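Local coordinates for protein uncharacterized ACR, COG1565 superfamily (Burkholderia thailandensis, PDB 4F3N) that is of unknown function but has an S-adenosylmethionine-dependent methyltransferase fold, binds S-adenosyl-L-homocysteine and may act as a protein-arginine methyltransferase, at residues S362-F366 / M403-V409; W232-G236 / F247-F252; A152-T157 / L186-A190; L289-A293 / F412-I416. All blocks are in the same frame, centred on the assembly; numbering follows the deposited sequence.

Contact 1 (S362-F366 / M403-V409); sequences SQARF and MGELFKV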
loop_
_atom_site.group_PDB
_atom_site.type_symbol
_atom_site.label_atom_id
_atom_site.label_comp_id
_atom_site.label_asym_id
_atom_site.label_seq_id
_atom_site.Cartn_x
_atom_site.Cartn_y
_atom_site.Cartn_z
ATOM N N SER A 362 -6.956 12.281 -6.356
ATOM C CA SER A 362 -6.537 12.343 -4.960
ATOM C C SER A 362 -7.599 11.680 -4.085
ATOM O O SER A 362 -8.766 11.570 -4.441
ATOM C CB SER A 362 -6.265 13.767 -4.520
ATOM O OG SER A 362 -7.462 14.471 -4.288
ATOM N N GLN A 363 -7.189 11.153 -2.937
ATOM C CA GLN A 363 -8.181 10.618 -1.995
ATOM C C GLN A 363 -9.259 11.635 -1.663
ATOM O O GLN A 363 -10.421 11.285 -1.548
ATOM C CB GLN A 363 -7.475 10.207 -0.684
ATOM C CG GLN A 363 -8.450 9.727 0.374
ATOM C CD GLN A 363 -7.756 8.981 1.489
ATOM O OE1 GLN A 363 -7.339 7.845 1.306
ATOM N NE2 GLN A 363 -7.632 9.619 2.670
ATOM N N ALA A 364 -8.888 12.896 -1.479
ATOM C CA ALA A 364 -9.910 13.930 -1.209
ATOM C C ALA A 364 -10.974 13.984 -2.296
ATOM O O ALA A 364 -12.175 13.944 -2.021
ATOM C CB ALA A 364 -9.292 15.313 -1.050
ATOM N N ARG A 365 -10.532 14.042 -3.543
ATOM C CA ARG A 365 -11.451 14.192 -4.652
ATOM C C ARG A 365 -12.288 12.925 -4.779
ATOM O O ARG A 365 -13.483 12.997 -5.004
ATOM C CB ARG A 365 -10.648 14.433 -5.913
ATOM C CG ARG A 365 -11.447 14.674 -7.159
ATOM C CD ARG A 365 -12.116 16.021 -7.113
ATOM N NE ARG A 365 -13.398 15.951 -6.476
ATOM C CZ ARG A 365 -14.242 16.973 -6.407
ATOM N NH1 ARG A 365 -15.403 16.808 -5.791
ATOM N NH2 ARG A 365 -13.908 18.167 -6.926
ATOM N N PHE A 366 -11.678 11.756 -4.588
ATOM C CA PHE A 366 -12.389 10.476 -4.702
ATOM C C PHE A 366 -13.501 10.391 -3.631
ATOM O O PHE A 366 -14.656 10.074 -3.936
ATOM C CB PHE A 366 -11.377 9.335 -4.549
ATOM C CG PHE A 366 -11.967 7.944 -4.619
ATOM C CD1 PHE A 366 -12.077 7.271 -5.844
ATOM C CD2 PHE A 366 -12.352 7.295 -3.467
ATOM C CE1 PHE A 366 -12.549 5.954 -5.897
ATOM C CE2 PHE A 366 -12.826 5.999 -3.532
ATOM C CZ PHE A 366 -12.920 5.326 -4.745
ATOM N N MET A 403 -4.527 13.797 4.951
ATOM C CA MET A 403 -4.364 12.703 4.007
ATOM C C MET A 403 -4.878 13.026 2.616
ATOM O O MET A 403 -4.644 12.286 1.700
ATOM C CB MET A 403 -5.151 11.484 4.491
ATOM C CG MET A 403 -4.749 11.012 5.883
ATOM S SD MET A 403 -5.743 9.626 6.493
ATOM C CE MET A 403 -5.038 8.172 5.726
ATOM N N GLY A 404 -5.631 14.105 2.466
ATOM C CA GLY A 404 -6.470 14.244 1.277
ATOM C C GLY A 404 -5.776 14.353 -0.045
ATOM O O GLY A 404 -6.287 13.865 -1.095
ATOM N N GLU A 405 -4.646 15.066 -0.048
ATOM C CA GLU A 405 -3.873 15.242 -1.272
ATOM C C GLU A 405 -2.782 14.185 -1.446
ATOM O O GLU A 405 -2.581 13.702 -2.551
ATOM C CB GLU A 405 -3.277 16.646 -1.354
ATOM C CG GLU A 405 -2.374 16.895 -2.544
ATOM C CD GLU A 405 -3.008 16.755 -3.908
ATOM O OE1 GLU A 405 -4.227 17.071 -4.039
ATOM O OE2 GLU A 405 -2.274 16.314 -4.861
ATOM N N LEU A 406 -2.056 13.900 -0.364
ATOM C CA LEU A 406 -0.959 12.964 -0.400
ATOM C C LEU A 406 -1.441 11.565 -0.810
ATOM O O LEU A 406 -0.780 10.903 -1.614
ATOM C CB LEU A 406 -0.310 12.866 0.982
ATOM C CG LEU A 406 0.797 11.854 1.027
ATOM C CD1 LEU A 406 1.949 12.120 0.056
ATOM C CD2 LEU A 406 1.208 11.805 2.491
ATOM N N PHE A 407 -2.564 11.124 -0.249
ATOM C CA PHE A 407 -3.139 9.835 -0.616
ATOM C C PHE A 407 -3.874 9.959 -1.953
ATOM O O PHE A 407 -4.485 11.001 -2.211
ATOM C CB PHE A 407 -4.087 9.363 0.455
ATOM C CG PHE A 407 -3.382 8.727 1.652
ATOM C CD1 PHE A 407 -2.541 9.495 2.475
ATOM C CD2 PHE A 407 -3.553 7.369 1.950
ATOM C CE1 PHE A 407 -1.921 8.931 3.553
ATOM C CE2 PHE A 407 -2.898 6.802 3.030
ATOM C CZ PHE A 407 -2.061 7.578 3.813
ATOM N N LYS A 408 -3.740 8.927 -2.794
ATOM C CA LYS A 408 -4.320 8.870 -4.124
ATOM C C LYS A 408 -5.116 7.593 -4.233
ATOM O O LYS A 408 -4.903 6.638 -3.475
ATOM C CB LYS A 408 -3.259 8.865 -5.241
ATOM C CG LYS A 408 -2.166 9.925 -5.105
ATOM C CD LYS A 408 -2.738 11.351 -5.229
ATOM C CE LYS A 408 -1.621 12.404 -5.378
ATOM N NZ LYS A 408 -0.800 12.570 -4.132
ATOM N N VAL A 409 -6.082 7.600 -5.150
ATOM C CA VAL A 409 -6.759 6.376 -5.543
ATOM C C VAL A 409 -6.557 6.170 -7.033
ATOM O O VAL A 409 -6.857 7.077 -7.824
ATOM C CB VAL A 409 -8.259 6.448 -5.258
ATOM C CG1 VAL A 409 -8.894 5.123 -5.589
ATOM C CG2 VAL A 409 -8.525 6.810 -3.753
HETATM O O HOH W 1 -6.752 16.691 -2.996
#
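With CG turned opposite its backbone N (chi1 176°), the side chain of Gln363 runs alongside that of Phe407, the two pointing the same way with amide and ring planes 39° apart. CB of Gln363 packs on CB of Phe407 at 3.7 Å, while its amide nitrogen passes over CB of Met403 to reach the carbonyl of Leu397. Phe366 adopts a similar first torsion, which lays one face of its ring against the two methyls of Val409; CG1 stands 4.0 Å from the ring centroid in a CH-pi contact, and CG2 touches ring atom CG. Phe423 meets the same ring edge-to-face.

Two backbone bonds tie the start of helix 363-369 to the other segment. Gln363 N points almost straight at Phe407 O, 2.8 Å away, although it approaches from above the carbonyl plane. Ala364 N meets Gly404 O in its carbonyl plane, on a lone pair, also at 2.8 Å. Ser362 is the N-cap, its OG accepting from Arg365 N at 3.2 Å. A water lies 2.7 Å from that OG and donates to Glu405 OE1, which also forms a salt bridge with Arg428.

Lys408 curls back so that NZ donates to Glu405 O at 2.6 Å and to Leu406 O, and it also reaches Gly300. The first amides of the helix, Gln363 N and Ala364 N, are thus met by the carbonyls of Phe407, first residue of strand 407-414, and of Gly404 in the turn before it, while the cap meets Arg365 N; Phe407 also packs on Thr113, a residue of the S-adenosyl-L-homocysteine site.

Contact 2 (W232-G236 / F247-F252); sequences WCERG and FADRPF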
loop_
_atom_site.group_PDB
_atom_site.type_symbol
_atom_site.label_atom_id
_atom_site.label_comp_id
_atom_site.label_asym_id
_atom_site.label_seq_id
_atom_site.Cartn_x
_atom_site.Cartn_y
_atom_site.Cartn_z
ATOM N N TRP A 232 23.828 6.265 -12.961
ATOM C CA TRP A 232 23.027 5.588 -11.922
ATOM C C TRP A 232 23.642 4.303 -11.496
ATOM O O TRP A 232 24.263 3.617 -12.292
ATOM C CB TRP A 232 21.637 5.322 -12.420
ATOM C CG TRP A 232 20.815 6.562 -12.552
ATOM C CD1 TRP A 232 20.588 7.314 -13.694
ATOM C CD2 TRP A 232 20.085 7.239 -11.484
ATOM N NE1 TRP A 232 19.762 8.386 -13.425
ATOM C CE2 TRP A 232 19.436 8.404 -12.103
ATOM C CE3 TRP A 232 19.921 7.019 -10.114
ATOM C CZ2 TRP A 232 18.643 9.272 -11.366
ATOM C CZ3 TRP A 232 19.120 7.902 -9.394
ATOM C CH2 TRP A 232 18.504 9.001 -10.001
ATOM N N CYS A 233 23.509 3.982 -10.216
ATOM C CA CYS A 233 23.890 2.677 -9.722
ATOM C C CYS A 233 22.906 2.221 -8.672
ATOM O O CYS A 233 21.995 2.957 -8.311
ATOM C CB CYS A 233 25.261 2.710 -9.132
ATOM S SG CYS A 233 25.348 3.727 -7.687
ATOM N N GLU A 234 23.109 1.008 -8.182
ATOM C CA GLU A 234 22.199 0.463 -7.176
ATOM C C GLU A 234 22.773 0.664 -5.786
ATOM O O GLU A 234 23.949 0.377 -5.540
ATOM C CB GLU A 234 21.907 -1.011 -7.445
ATOM C CG GLU A 234 20.885 -1.562 -6.451
ATOM C CD GLU A 234 20.110 -2.769 -6.911
ATOM O OE1 GLU A 234 20.509 -3.441 -7.904
ATOM O OE2 GLU A 234 19.068 -3.027 -6.264
ATOM N N ARG A 235 21.912 1.141 -4.876
ATOM C CA ARG A 235 22.204 1.248 -3.492
ATOM C C ARG A 235 21.653 0.000 -2.772
ATOM O O ARG A 235 20.453 -0.186 -2.675
ATOM C CB ARG A 235 21.600 2.520 -2.925
ATOM C CG ARG A 235 21.905 2.670 -1.439
ATOM C CD ARG A 235 21.766 4.082 -0.943
ATOM N NE ARG A 235 22.810 4.941 -1.490
ATOM C CZ ARG A 235 23.070 6.195 -1.134
ATOM N NH1 ARG A 235 22.370 6.831 -0.199
ATOM N NH2 ARG A 235 24.057 6.826 -1.747
ATOM N N GLY A 236 22.572 -0.823 -2.266
ATOM C CA GLY A 236 22.212 -2.020 -1.526
ATOM C C GLY A 236 22.737 -1.973 -0.132
ATOM O O GLY A 236 22.998 -0.894 0.444
ATOM N N PHE A 247 24.537 1.223 3.940
ATOM C CA PHE A 247 24.241 1.277 2.505
ATOM C C PHE A 247 25.555 1.232 1.727
ATOM O O PHE A 247 26.573 1.743 2.200
ATOM C CB PHE A 247 23.512 2.570 2.126
ATOM C CG PHE A 247 22.110 2.665 2.633
ATOM C CD1 PHE A 247 21.117 1.808 2.153
ATOM C CD2 PHE A 247 21.776 3.645 3.532
ATOM C CE1 PHE A 247 19.811 1.941 2.606
ATOM C CE2 PHE A 247 20.477 3.804 3.966
ATOM C CZ PHE A 247 19.505 2.948 3.505
ATOM N N ALA A 248 25.517 0.662 0.533
ATOM C CA ALA A 248 26.686 0.564 -0.309
ATOM C C ALA A 248 26.253 0.612 -1.718
ATOM O O ALA A 248 25.334 -0.111 -2.098
ATOM C CB ALA A 248 27.462 -0.719 -0.045
ATOM N N ASP A 249 26.916 1.452 -2.514
ATOM C CA ASP A 249 26.507 1.660 -3.899
ATOM C C ASP A 249 27.340 0.811 -4.850
ATOM O O ASP A 249 28.551 0.735 -4.683
ATOM C CB ASP A 249 26.641 3.135 -4.237
ATOM C CG ASP A 249 25.678 3.995 -3.478
ATOM O OD1 ASP A 249 24.587 3.505 -3.150
ATOM O OD2 ASP A 249 26.004 5.178 -3.240
ATOM N N ARG A 250 26.681 0.155 -5.815
ATOM C CA ARG A 250 27.348 -0.756 -6.764
ATOM C C ARG A 250 26.794 -0.552 -8.159
ATOM O O ARG A 250 25.602 -0.308 -8.305
ATOM C CB ARG A 250 27.038 -2.195 -6.361
ATOM C CG ARG A 250 28.172 -3.150 -6.580
ATOM C CD ARG A 250 27.958 -4.431 -5.800
ATOM N NE ARG A 250 27.020 -5.301 -6.495
ATOM C CZ ARG A 250 26.889 -6.609 -6.258
ATOM N NH1 ARG A 250 25.988 -7.309 -6.942
ATOM N NH2 ARG A 250 27.641 -7.220 -5.341
ATOM N N PRO A 251 27.635 -0.696 -9.203
ATOM C CA PRO A 251 27.064 -0.658 -10.541
ATOM C C PRO A 251 26.007 -1.731 -10.748
ATOM O O PRO A 251 26.073 -2.805 -10.131
ATOM C CB PRO A 251 28.271 -0.923 -11.467
ATOM C CG PRO A 251 29.464 -0.642 -10.639
ATOM C CD PRO A 251 29.091 -0.821 -9.204
ATOM N N PHE A 252 25.043 -1.440 -11.621
ATOM C CA PHE A 252 23.991 -2.391 -11.956
ATOM C C PHE A 252 24.565 -3.662 -12.565
ATOM O O PHE A 252 25.563 -3.595 -13.271
ATOM C CB PHE A 252 22.983 -1.730 -12.905
ATOM C CG PHE A 252 22.072 -0.767 -12.199
ATOM C CD1 PHE A 252 21.067 -1.239 -11.382
ATOM C CD2 PHE A 252 22.253 0.604 -12.312
ATOM C CE1 PHE A 252 20.243 -0.364 -10.694
ATOM C CE2 PHE A 252 21.424 1.483 -11.639
ATOM C CZ PHE A 252 20.419 0.998 -10.831
HETATM O O HOH W 2 25.402 1.086 -12.869
#
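Arg235 and Asp249 face each other across the two strands as a side-on salt bridge: NE donates to OD1 at 2.8 Å and NH2 to OD2 at 3.0 Å. Each oxygen uses its syn lone pair, and the guanidinium and carboxylate planes lie only 17° apart, so the paired charges form one nearly flat unit. The arginine chain bends at chi3 (-69°) to bring its edge round to the acid.

Backbone bonds run in both directions on either side of this pair. Glu234 N and O pair with Arg250 O and N, both at 2.8 Å, and Gly236 pairs with Ala248 likewise. Between these hydrogen-bonded pairs, Arg235 and Asp249 form the non-hydrogen-bonded one. This is the antiparallel beta hairpin of strands 231-239 and 245-250, the latter pairing at one side of a five-stranded sheet. A water bridges Trp232 O and Phe252 N.

Aromatic packing flanks the polar pairs. The Phe252 ring folds back over the backbone of Cys233, CE2 coming 3.3 Å from CA, with Glu234 N over one face and Trp232 CB at the ring edge. CB of Glu234 touches CE1 of Phe252 at 3.7 Å, while its carboxylate leads off to a salt bridge with Arg223. At the other end Phe247 CD1 lies 3.8 Å from CG of Arg235, and Gly236 O sits at the edge of the phenyl ring.

Contact 3 (A152-T157 / L186-A190); sequences AAGLLT and LGAQA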
loop_
_atom_site.group_PDB
_atom_site.type_symbol
_atom_site.label_atom_id
_atom_site.label_comp_id
_atom_site.label_asym_id
_atom_site.label_seq_id
_atom_site.Cartn_x
_atom_site.Cartn_y
_atom_site.Cartn_z
ATOM N N ALA A 152 -12.342 -4.487 5.985
ATOM C CA ALA A 152 -13.219 -5.563 5.540
ATOM C C ALA A 152 -14.528 -5.500 6.324
ATOM O O ALA A 152 -15.609 -5.584 5.728
ATOM C CB ALA A 152 -12.539 -6.954 5.729
ATOM N N ALA A 153 -14.448 -5.375 7.650
ATOM C CA ALA A 153 -15.667 -5.335 8.463
ATOM C C ALA A 153 -16.537 -4.144 8.057
ATOM O O ALA A 153 -17.769 -4.280 7.880
ATOM C CB ALA A 153 -15.332 -5.295 9.941
ATOM N N GLY A 154 -15.891 -2.989 7.826
ATOM C CA GLY A 154 -16.590 -1.774 7.440
ATOM C C GLY A 154 -17.208 -1.877 6.068
ATOM O O GLY A 154 -18.335 -1.397 5.853
ATOM N N LEU A 155 -16.478 -2.457 5.121
ATOM C CA LEU A 155 -16.932 -2.496 3.724
ATOM C C LEU A 155 -18.066 -3.537 3.589
ATOM O O LEU A 155 -19.091 -3.316 2.928
ATOM C CB LEU A 155 -15.752 -2.821 2.818
ATOM C CG LEU A 155 -15.839 -2.562 1.334
ATOM C CD1 LEU A 155 -16.335 -1.149 0.987
ATOM C CD2 LEU A 155 -14.417 -2.752 0.727
ATOM N N LEU A 156 -17.899 -4.643 4.282
ATOM C CA LEU A 156 -18.933 -5.678 4.286
ATOM C C LEU A 156 -20.246 -5.114 4.832
ATOM O O LEU A 156 -21.337 -5.277 4.241
ATOM C CB LEU A 156 -18.497 -6.856 5.173
ATOM C CG LEU A 156 -17.856 -8.030 4.509
ATOM C CD1 LEU A 156 -17.439 -9.040 5.565
ATOM C CD2 LEU A 156 -18.871 -8.671 3.532
ATOM N N THR A 157 -20.146 -4.471 5.991
ATOM C CA THR A 157 -21.307 -3.902 6.644
ATOM C C THR A 157 -21.974 -2.801 5.803
ATOM O O THR A 157 -23.224 -2.757 5.588
ATOM C CB THR A 157 -20.913 -3.365 8.042
ATOM O OG1 THR A 157 -20.501 -4.477 8.843
ATOM C CG2 THR A 157 -22.107 -2.748 8.752
ATOM N N LEU A 186 -13.608 -9.265 12.485
ATOM C CA LEU A 186 -14.861 -9.524 11.760
ATOM C C LEU A 186 -15.948 -10.123 12.656
ATOM O O LEU A 186 -17.129 -9.814 12.511
ATOM C CB LEU A 186 -14.593 -10.440 10.554
ATOM C CG LEU A 186 -13.922 -9.731 9.392
ATOM C CD1 LEU A 186 -13.152 -10.717 8.515
ATOM C CD2 LEU A 186 -14.918 -8.965 8.530
ATOM N N GLY A 187 -15.569 -11.037 13.532
ATOM C CA GLY A 187 -16.545 -11.643 14.434
ATOM C C GLY A 187 -17.158 -10.617 15.366
ATOM O O GLY A 187 -18.355 -10.669 15.651
ATOM N N ALA A 188 -16.327 -9.678 15.819
ATOM C CA ALA A 188 -16.708 -8.626 16.754
ATOM C C ALA A 188 -17.498 -7.494 16.092
ATOM O O ALA A 188 -18.473 -7.000 16.661
ATOM C CB ALA A 188 -15.455 -8.058 17.406
ATOM N N GLN A 189 -17.082 -7.093 14.899
ATOM C CA GLN A 189 -17.588 -5.882 14.251
ATOM C C GLN A 189 -18.575 -6.103 13.105
ATOM O O GLN A 189 -19.275 -5.172 12.721
ATOM C CB GLN A 189 -16.399 -5.053 13.757
ATOM C CG GLN A 189 -15.558 -4.515 14.900
ATOM C CD GLN A 189 -14.414 -3.604 14.447
ATOM O OE1 GLN A 189 -14.508 -2.907 13.416
ATOM N NE2 GLN A 189 -13.327 -3.598 15.226
ATOM N N ALA A 190 -18.640 -7.324 12.569
ATOM C CA ALA A 190 -19.530 -7.660 11.456
ATOM C C ALA A 190 -20.115 -9.062 11.684
ATOM O O ALA A 190 -20.044 -9.931 10.790
ATOM C CB ALA A 190 -18.760 -7.638 10.147
#
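Ala153, whose methyl meets Leu186, Gln189 and Ala190, also carries a flat carbonyl group approached from both faces. Thr157 N comes to Ala153 O from one face of the carbonyl plane and Thr157 OG1 from the other, the hydroxyl bond being 2.9 Å long. OG1 reaches that oxygen because it lies beside its own backbone N (chi1 -64°). Thr157 OG1 also faces Ala190, 3.8 Å from its CB.

No hydrogen bond crosses between the helices; alanine methyls and two leucines, Leu156 and Leu186, make most of the contact. CD2 of Leu186 enters the surface of the other helix, 3.7 Å from CA of Ala153. Leu156 crosses Leu186 at about a right angle, CD1 to CD2 at 3.9 Å. Beside them CB of Ala153 rests 4.0 Å from CB of Gln189.

Helices 150-161 and 179-189 are successive helices of a beta-alpha-beta-alpha-beta run, as in Rossmann-like methyltransferases, and Ala152 falls in a possible GxGxxA pattern. Leu156 packs on Tyr169 of strand 168-172 and on Val197 of strand 197-200, one of the two outermost strands of the sheet, where Leu186 joins it on Val197 and Trp199.

Contact 4 (L289-A293 / F412-I416); sequences LARGA and FSRGI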
loop_
_atom_site.group_PDB
_atom_site.type_symbol
_atom_site.label_atom_id
_atom_site.label_comp_id
_atom_site.label_asym_id
_atom_site.label_seq_id
_atom_site.Cartn_x
_atom_site.Cartn_y
_atom_site.Cartn_z
ATOM N N LEU A 289 -7.717 -10.338 -12.976
ATOM C CA LEU A 289 -9.051 -9.746 -13.074
ATOM C C LEU A 289 -9.679 -10.007 -14.436
ATOM O O LEU A 289 -9.186 -9.482 -15.427
ATOM C CB LEU A 289 -8.944 -8.252 -12.829
ATOM C CG LEU A 289 -10.250 -7.476 -12.793
ATOM C CD1 LEU A 289 -11.032 -7.928 -11.590
ATOM C CD2 LEU A 289 -10.002 -5.955 -12.744
ATOM N N ALA A 290 -10.738 -10.804 -14.501
ATOM C CA ALA A 290 -11.422 -11.097 -15.779
ATOM C C ALA A 290 -12.543 -10.101 -16.059
ATOM O O ALA A 290 -12.868 -9.790 -17.208
ATOM C CB ALA A 290 -11.982 -12.496 -15.760
ATOM N N ARG A 291 -13.163 -9.624 -14.997
ATOM C CA ARG A 291 -14.298 -8.704 -15.073
ATOM C C ARG A 291 -14.450 -8.065 -13.717
ATOM O O ARG A 291 -14.421 -8.761 -12.709
ATOM C CB ARG A 291 -15.540 -9.550 -15.416
ATOM C CG ARG A 291 -16.862 -8.880 -15.354
ATOM C CD ARG A 291 -17.974 -9.922 -15.561
ATOM N NE ARG A 291 -18.078 -10.385 -16.940
ATOM C CZ ARG A 291 -19.213 -10.391 -17.645
ATOM N NH1 ARG A 291 -20.355 -9.926 -17.137
ATOM N NH2 ARG A 291 -19.211 -10.859 -18.873
ATOM N N GLY A 292 -14.618 -6.753 -13.667
ATOM C CA GLY A 292 -14.734 -6.024 -12.396
ATOM C C GLY A 292 -13.751 -4.863 -12.345
ATOM O O GLY A 292 -13.429 -4.259 -13.365
ATOM N N ALA A 293 -13.215 -4.581 -11.157
ATOM C CA ALA A 293 -12.371 -3.421 -10.968
ATOM C C ALA A 293 -11.340 -3.735 -9.879
ATOM O O ALA A 293 -11.516 -4.673 -9.078
ATOM C CB ALA A 293 -13.213 -2.199 -10.545
ATOM N N PHE A 412 -8.387 0.215 -11.887
ATOM C CA PHE A 412 -8.375 -0.475 -13.166
ATOM C C PHE A 412 -9.655 -1.296 -13.308
ATOM O O PHE A 412 -10.295 -1.695 -12.316
ATOM C CB PHE A 412 -7.150 -1.399 -13.236
ATOM C CG PHE A 412 -5.842 -0.696 -13.054
ATOM C CD1 PHE A 412 -5.280 -0.014 -14.109
ATOM C CD2 PHE A 412 -5.199 -0.666 -11.811
ATOM C CE1 PHE A 412 -4.077 0.661 -13.944
ATOM C CE2 PHE A 412 -4.003 0.001 -11.651
ATOM C CZ PHE A 412 -3.431 0.630 -12.727
ATOM N N SER A 413 -10.023 -1.621 -14.539
ATOM C CA SER A 413 -11.249 -2.339 -14.756
ATOM C C SER A 413 -11.226 -3.180 -16.016
ATOM O O SER A 413 -10.399 -2.993 -16.900
ATOM C CB SER A 413 -12.463 -1.410 -14.801
ATOM O OG SER A 413 -12.338 -0.457 -15.849
ATOM N N ARG A 414 -12.124 -4.151 -16.016
ATOM C CA ARG A 414 -12.467 -4.910 -17.219
ATOM C C ARG A 414 -13.963 -5.092 -17.209
ATOM O O ARG A 414 -14.565 -5.463 -16.194
ATOM C CB ARG A 414 -11.805 -6.263 -17.244
ATOM C CG ARG A 414 -10.308 -6.199 -17.296
ATOM C CD ARG A 414 -9.792 -7.586 -17.603
ATOM N NE ARG A 414 -8.348 -7.706 -17.473
ATOM C CZ ARG A 414 -7.503 -7.749 -18.492
ATOM N NH1 ARG A 414 -7.922 -7.606 -19.756
ATOM N NH2 ARG A 414 -6.206 -7.917 -18.244
ATOM N N GLY A 415 -14.591 -4.795 -18.340
ATOM C CA GLY A 415 -16.010 -4.950 -18.430
ATOM C C GLY A 415 -16.820 -3.866 -17.802
ATOM O O GLY A 415 -18.001 -4.084 -17.553
ATOM N N ILE A 416 -16.208 -2.709 -17.543
ATOM C CA ILE A 416 -16.911 -1.534 -17.085
ATOM C C ILE A 416 -16.819 -0.481 -18.199
ATOM O O ILE A 416 -15.728 -0.107 -18.619
ATOM C CB ILE A 416 -16.356 -1.001 -15.740
ATOM C CG1 ILE A 416 -16.591 -2.046 -14.625
ATOM C CG2 ILE A 416 -17.018 0.299 -15.365
ATOM C CD1 ILE A 416 -16.149 -1.593 -13.244
#
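Gly292 and Arg414 exchange two backbone hydrogen bonds. Gly292 N donates to Arg414 O at 2.8 Å, almost straight (171°) and in the carbonyl plane; Arg414 N returns one to Gly292 O at 3.0 Å. Gly292 has a positive phi (128°), a conformation suited to glycine, at the corner where the chain turns into strand 293-298.

The Arg414 side chain then runs extended from CG to NE alongside the carbonyls of Leu289 and Ala290. Its NE lies 2.8 Å from Leu289 O, and CB lies 3.7 Å from Ala290 O. Beyond them NH2 donates to the carbonyls of Cys286 and Ala353, so the guanidinium joins the end of helix 276-288 to the chain leading into strand 356-362.

Weaker CA-H...O contacts continue the pairing. Ala293 CA comes 3.0 Å from Phe412 O, and Ser413 CA lies 3.2 Å from Gly292 O. Outside this backbone layer, CD1 of Ile416 packs against CB of Ala293 at 4.0 Å.

Here strand 407-414 pairs antiparallel with strand 293-298 in the seven-stranded sheet, whose 3-2-1-4-5-7-6 order is that of class I methyltransferases. Ala293 and Ile416 rest on Ala132 of helix 118-136, Phe412 packs on Val282 and Cys286 of helix 276-288, and Ser413 touches Leu358 of the edge strand 356-362.

From the N terminus, contact 3 closes first, joining helices 150-161 and 179-189 after one intervening strand. Contact 2 follows in series as a short hairpin loop in the separate antiparallel sheet, its centre about 45 Å from that of contact 3 and on the opposite side of the chain's centre. Contact 4 opens at 289-293 and closes only at 412-416, a long loop that encloses contact 1 (362-366 with 403-409). No loops cross. Contacts 1 and 4 share strand 407-414: its start meets helix 363-369, its end the corner before strand 293-298. Contacts 1, 3 and 4 thus belong to the methyltransferase core, contact 2 to the outlying sheet.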